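Local coordinates for protein TRAP-T family transporter, DctP (Periplasmic binding) subunit (Sulfitobacter sp. NAS-14.1, PDB 4PF8) that binds beta-D-galacturonate as the periplasmic solute-binding subunit of a TRAP transporter, probably to deliver it to the membrane components for uptake, at residues A[99-104]-A[124-129]; A[106-111]-A[115-120]. All coordinates share one frame; numbering follows the deposited sequence.

Interaction 1: A[99-104]-A[124-129]; sequences TNVVSL and AALGKA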
loop_
_atom_site.group_PDB
_atom_site.type_symbol
_atom_site.label_atom_id
_atom_site.label_comp_id
_atom_site.label_asym_id
_atom_site.label_seq_id
_atom_site.Cartn_x
_atom_site.Cartn_y
_atom_site.Cartn_z
ATOM N N THR A 99 4.615 -5.253 10.799
ATOM C CA THR A 99 4.503 -4.819 9.420
ATOM C C THR A 99 5.150 -3.457 9.181
ATOM O O THR A 99 5.268 -3.061 8.048
ATOM C CB THR A 99 3.048 -4.776 8.903
ATOM O OG1 THR A 99 2.298 -3.788 9.624
ATOM C CG2 THR A 99 2.406 -6.139 9.037
ATOM N N ASN A 100 5.571 -2.752 10.230
ATOM C CA ASN A 100 6.253 -1.477 9.992
ATOM C C ASN A 100 7.489 -1.628 9.131
ATOM O O ASN A 100 7.871 -0.706 8.440
ATOM C CB ASN A 100 6.622 -0.776 11.301
ATOM C CG ASN A 100 5.440 -0.137 11.959
ATOM O OD1 ASN A 100 4.809 0.743 11.384
ATOM N ND2 ASN A 100 5.111 -0.587 13.160
ATOM N N VAL A 101 8.112 -2.801 9.167
ATOM C CA VAL A 101 9.366 -3.008 8.446
ATOM C C VAL A 101 9.266 -2.758 6.937
ATOM O O VAL A 101 10.242 -2.366 6.318
ATOM C CB VAL A 101 9.942 -4.420 8.699
ATOM C CG1 VAL A 101 10.192 -4.631 10.185
ATOM C CG2 VAL A 101 9.014 -5.500 8.135
ATOM N N VAL A 102 8.106 -2.992 6.332
ATOM C CA VAL A 102 7.956 -2.778 4.887
ATOM C C VAL A 102 7.687 -1.323 4.539
ATOM O O VAL A 102 7.735 -0.941 3.369
ATOM C CB VAL A 102 6.844 -3.653 4.248
ATOM C CG1 VAL A 102 7.104 -5.100 4.545
ATOM C CG2 VAL A 102 5.448 -3.202 4.723
ATOM N N SER A 103 7.433 -0.503 5.550
ATOM C CA SER A 103 7.225 0.930 5.359
ATOM C C SER A 103 8.492 1.759 5.558
ATOM O O SER A 103 8.452 2.989 5.565
ATOM C CB SER A 103 6.138 1.432 6.294
ATOM O OG SER A 103 4.888 0.978 5.837
ATOM N N LEU A 104 9.621 1.081 5.736
ATOM C CA LEU A 104 10.886 1.793 5.844
ATOM C C LEU A 104 11.330 2.208 4.450
ATOM O O LEU A 104 11.219 1.442 3.520
ATOM C CB LEU A 104 11.924 0.886 6.508
ATOM C CG LEU A 104 11.698 0.676 8.010
ATOM C CD1 LEU A 104 12.556 -0.460 8.513
ATOM C CD2 LEU A 104 12.012 1.951 8.795
ATOM N N ALA A 124 6.282 -14.812 5.118
ATOM C CA ALA A 124 5.638 -15.772 6.009
ATOM C C ALA A 124 5.681 -15.290 7.463
ATOM O O ALA A 124 4.720 -15.481 8.209
ATOM C CB ALA A 124 6.278 -17.114 5.867
ATOM N N ALA A 125 6.758 -14.619 7.857
ATOM C CA ALA A 125 6.854 -14.075 9.207
ATOM C C ALA A 125 5.812 -12.975 9.407
ATOM O O ALA A 125 5.191 -12.866 10.458
ATOM C CB ALA A 125 8.262 -13.543 9.468
ATOM N N LEU A 126 5.624 -12.153 8.390
ATOM C CA LEU A 126 4.621 -11.112 8.466
ATOM C C LEU A 126 3.234 -11.747 8.481
ATOM O O LEU A 126 2.348 -11.301 9.215
ATOM C CB LEU A 126 4.775 -10.117 7.308
ATOM C CG LEU A 126 6.024 -9.228 7.360
ATOM C CD1 LEU A 126 5.979 -8.181 6.242
ATOM C CD2 LEU A 126 6.166 -8.538 8.691
ATOM N N GLY A 127 3.047 -12.811 7.703
ATOM C CA GLY A 127 1.769 -13.519 7.739
ATOM C C GLY A 127 1.440 -14.029 9.137
ATOM O O GLY A 127 0.289 -13.955 9.572
ATOM N N LYS A 128 2.435 -14.558 9.851
ATOM C CA LYS A 128 2.221 -15.041 11.222
ATOM C C LYS A 128 1.858 -13.881 12.147
ATOM O O LYS A 128 0.973 -13.996 12.983
ATOM C CB LYS A 128 3.471 -15.787 11.721
ATOM C CG LYS A 128 3.399 -16.305 13.150
ATOM C CD LYS A 128 4.613 -17.194 13.483
ATOM C CE LYS A 128 4.638 -17.646 14.954
ATOM N NZ LYS A 128 3.961 -16.682 15.879
ATOM N N ALA A 129 2.539 -12.746 11.992
ATOM C CA ALA A 129 2.226 -11.570 12.804
ATOM C C ALA A 129 0.789 -11.099 12.566
ATOM O O ALA A 129 0.091 -10.715 13.505
ATOM C CB ALA A 129 3.205 -10.442 12.504
#
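In this TRAP-type (family 7) solute-binding protein, a buried apolar contact joins the 3-10 turn at 99-102 to the helix 121-132, with L126 of the helix directed onto T99 and V102. The two methyls of L126 divide the work. CD1 meets CG1 of V102 at 3.7 Å, the closest approach between the two segments, and the two side chains pass antiparallel to each other. CD2 lies 4.1 Å from CA of T99, against the backbone of the turn; V101 CG2 is a less certain neighbour of this methyl, since V101 has two conformers. In V102, CG1 sits beside the backbone N, anti to the carbonyl carbon (chi1 -56°), which places this methyl in front of L126.

The turn itself is tied by a bond from S103 N to N100 O, together with a weak one from V102 N to T99 O. T99 sends its hydroxyl to V96 O, so the polar group of this buried residue is satisfied outside the leucine contact. F321 of the C-terminal helix 315-322 touches both V101 and L126 and extends the apolar cluster. The methyl CG2 of T99 lies at the margin, 4.5 Å from L126 CD2.

Interaction 2: A[106-111]-A[115-120]; sequences FVFKSV and YELMDG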
loop_
_atom_site.group_PDB
_atom_site.type_symbol
_atom_site.label_atom_id
_atom_site.label_comp_id
_atom_site.label_asym_id
_atom_site.label_seq_id
_atom_site.Cartn_x
_atom_site.Cartn_y
_atom_site.Cartn_z
ATOM N N PHE A 106 13.206 2.761 1.118
ATOM C CA PHE A 106 14.235 2.046 0.373
ATOM C C PHE A 106 14.601 0.693 0.976
ATOM O O PHE A 106 15.687 0.179 0.722
ATOM C CB PHE A 106 15.491 2.922 0.222
ATOM C CG PHE A 106 15.243 4.233 -0.469
ATOM C CD1 PHE A 106 15.000 4.290 -1.827
ATOM C CD2 PHE A 106 15.237 5.416 0.254
ATOM C CE1 PHE A 106 14.787 5.509 -2.481
ATOM C CE2 PHE A 106 15.017 6.612 -0.389
ATOM C CZ PHE A 106 14.790 6.655 -1.760
ATOM N N VAL A 107 13.702 0.095 1.754
ATOM C CA VAL A 107 14.022 -1.170 2.411
ATOM C C VAL A 107 14.107 -2.307 1.381
ATOM O O VAL A 107 14.902 -3.232 1.549
ATOM C CB VAL A 107 13.034 -1.481 3.586
ATOM C CG1 VAL A 107 11.697 -1.977 3.080
ATOM C CG2 VAL A 107 13.644 -2.479 4.552
ATOM N N PHE A 108 13.295 -2.225 0.331
ATOM C CA PHE A 108 13.347 -3.162 -0.795
ATOM C C PHE A 108 14.214 -2.557 -1.903
ATOM O O PHE A 108 14.139 -1.338 -2.198
ATOM C CB PHE A 108 11.950 -3.436 -1.358
ATOM C CG PHE A 108 11.022 -4.169 -0.417
ATOM C CD1 PHE A 108 11.197 -5.507 -0.144
ATOM C CD2 PHE A 108 9.980 -3.503 0.180
ATOM C CE1 PHE A 108 10.360 -6.177 0.701
ATOM C CE2 PHE A 108 9.130 -4.152 1.039
ATOM C CZ PHE A 108 9.305 -5.498 1.303
ATOM N N LYS A 109 15.029 -3.393 -2.535
ATOM C CA LYS A 109 15.876 -2.911 -3.635
ATOM C C LYS A 109 15.089 -2.667 -4.912
ATOM O O LYS A 109 15.472 -1.835 -5.739
ATOM C CB LYS A 109 16.990 -3.903 -3.889
ATOM C CG LYS A 109 17.932 -3.979 -2.697
ATOM C CD LYS A 109 19.010 -5.031 -2.853
ATOM C CE LYS A 109 20.006 -4.919 -1.709
ATOM N NZ LYS A 109 21.382 -5.343 -2.119
ATOM N N SER A 110 13.976 -3.371 -5.063
ATOM C CA SER A 110 13.187 -3.341 -6.280
ATOM C C SER A 110 11.874 -4.052 -6.018
ATOM O O SER A 110 11.725 -4.739 -5.015
ATOM C CB SER A 110 13.940 -4.085 -7.379
ATOM O OG SER A 110 13.917 -5.468 -7.072
ATOM N N VAL A 111 10.937 -3.944 -6.948
ATOM C CA VAL A 111 9.659 -4.610 -6.790
ATOM C C VAL A 111 9.808 -6.117 -6.996
ATOM O O VAL A 111 9.223 -6.895 -6.249
ATOM C CB VAL A 111 8.570 -3.977 -7.689
ATOM C CG1 VAL A 111 7.282 -4.740 -7.560
ATOM C CG2 VAL A 111 8.339 -2.526 -7.290
ATOM N N TYR A 115 8.651 -9.104 -4.330
ATOM C CA TYR A 115 7.872 -10.332 -4.562
ATOM C C TYR A 115 8.594 -11.530 -3.941
ATOM O O TYR A 115 7.981 -12.358 -3.265
ATOM C CB TYR A 115 7.707 -10.664 -6.045
ATOM C CG TYR A 115 6.713 -9.868 -6.879
ATOM C CD1 TYR A 115 6.206 -8.641 -6.484
ATOM C CD2 TYR A 115 6.296 -10.372 -8.103
ATOM C CE1 TYR A 115 5.307 -7.946 -7.298
ATOM C CE2 TYR A 115 5.407 -9.698 -8.902
ATOM C CZ TYR A 115 4.923 -8.489 -8.511
ATOM O OH TYR A 115 4.049 -7.871 -9.371
ATOM N N GLU A 116 9.900 -11.627 -4.180
ATOM C CA GLU A 116 10.686 -12.752 -3.703
ATOM C C GLU A 116 10.626 -12.856 -2.183
ATOM O O GLU A 116 10.450 -13.952 -1.636
ATOM C CB GLU A 116 12.136 -12.642 -4.182
ATOM N N LEU A 117 10.757 -11.720 -1.504
ATOM C CA LEU A 117 10.773 -11.709 -0.039
ATOM C C LEU A 117 9.381 -11.979 0.526
ATOM O O LEU A 117 9.236 -12.788 1.450
ATOM C CB LEU A 117 11.316 -10.366 0.487
ATOM C CG LEU A 117 12.792 -10.111 0.155
ATOM C CD1 LEU A 117 13.216 -8.722 0.563
ATOM C CD2 LEU A 117 13.676 -11.140 0.818
HETATM N N MSE A 118 8.381 -11.310 -0.029
HETATM C CA MSE A 118 7.015 -11.436 0.479
HETATM C C MSE A 118 6.422 -12.817 0.191
HETATM O O MSE A 118 5.575 -13.301 0.953
HETATM C CB MSE A 118 6.119 -10.333 -0.088
HETATM C CG MSE A 118 6.539 -8.945 0.371
HETATM SE SE MSE A 118 6.546 -8.736 2.328
HETATM C CE MSE A 118 4.678 -9.001 2.587
ATOM N N ASP A 119 6.857 -13.461 -0.888
ATOM C CA ASP A 119 6.389 -14.824 -1.217
ATOM C C ASP A 119 7.219 -15.903 -0.512
ATOM O O ASP A 119 6.907 -17.092 -0.598
ATOM C CB ASP A 119 6.414 -15.064 -2.734
ATOM C CG ASP A 119 5.404 -14.189 -3.495
ATOM O OD1 ASP A 119 4.522 -13.568 -2.855
ATOM O OD2 ASP A 119 5.490 -14.139 -4.744
ATOM N N GLY A 120 8.272 -15.481 0.180
ATOM C CA GLY A 120 9.165 -16.387 0.873
ATOM C C GLY A 120 9.078 -16.261 2.385
ATOM O O GLY A 120 8.028 -15.931 2.941
#
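V111 and Y115 meet within the first turn of helix 111-118, while F108, in the loop leading into that helix, packs against L117 and M118 further along it. Y115 N donates to V111 O over 3.0 Å, the i to i+4 bond of an alpha-helix, with an N-H...O angle of 155°. Alongside this bond, CG1 of V111 lies 3.8 Å from CE1 of Y115. The valine's CG1 is anti to its own nitrogen (chi1 177°), the branch that meets the tyrosine ring, and the valine side chain lies slantwise to that of the tyrosine.

The second apolar patch is built round the F108 ring. L117 CD1 reaches the edge of that ring, near its plane, at 3.8 Å from F108 CE1 and 3.9 Å from F108 CD1, and the two side chains run past one another in opposite senses. The selenium of M118, a selenomethionine, approaches F108 CZ more loosely, at 4.4 Å. F108 also touches Q113 and M114.

Further out, S110 is the N-cap of the helix, and its OG accepts from Q113 N. The polar end of Y115 is held by D142, through a hydrogen bond between OH and OD2, and its ring makes a cation-pi contact with R266. Replacing Y115 by an alanine would probably leave D142 without its hydroxyl partner, R266 without an aromatic surface and V111 CG1 without its ring neighbour. That arginine, which lies outside both segments, also forms a salt bridge with D119, its NH2 meeting the carboxylate oxygen OD2.

In the fold
Interaction 2 is nested along the chain inside the loop closed by interaction 1, and helices 111-118 and 121-132 follow one another directly. The centres of the two interactions lie 11 Å apart, and the two share a continuous apolar core: V102 CG1 packs on F108 CZ at 3.9 Å, and L126 CD1 on M118 CE at 4.0 Å. The backbone of the 3-10 turn takes part as well, V101 O being 3.6 Å from V107 CG1. F321 of helix 315-322 touches side chains of both contacts, and P233, beside the pocket residue E234, meets V102 and M118. Neither contact lines the galacturonate pocket: the side chains of V102 and V111 are about 11 Å and 12 Å from the bound sugar.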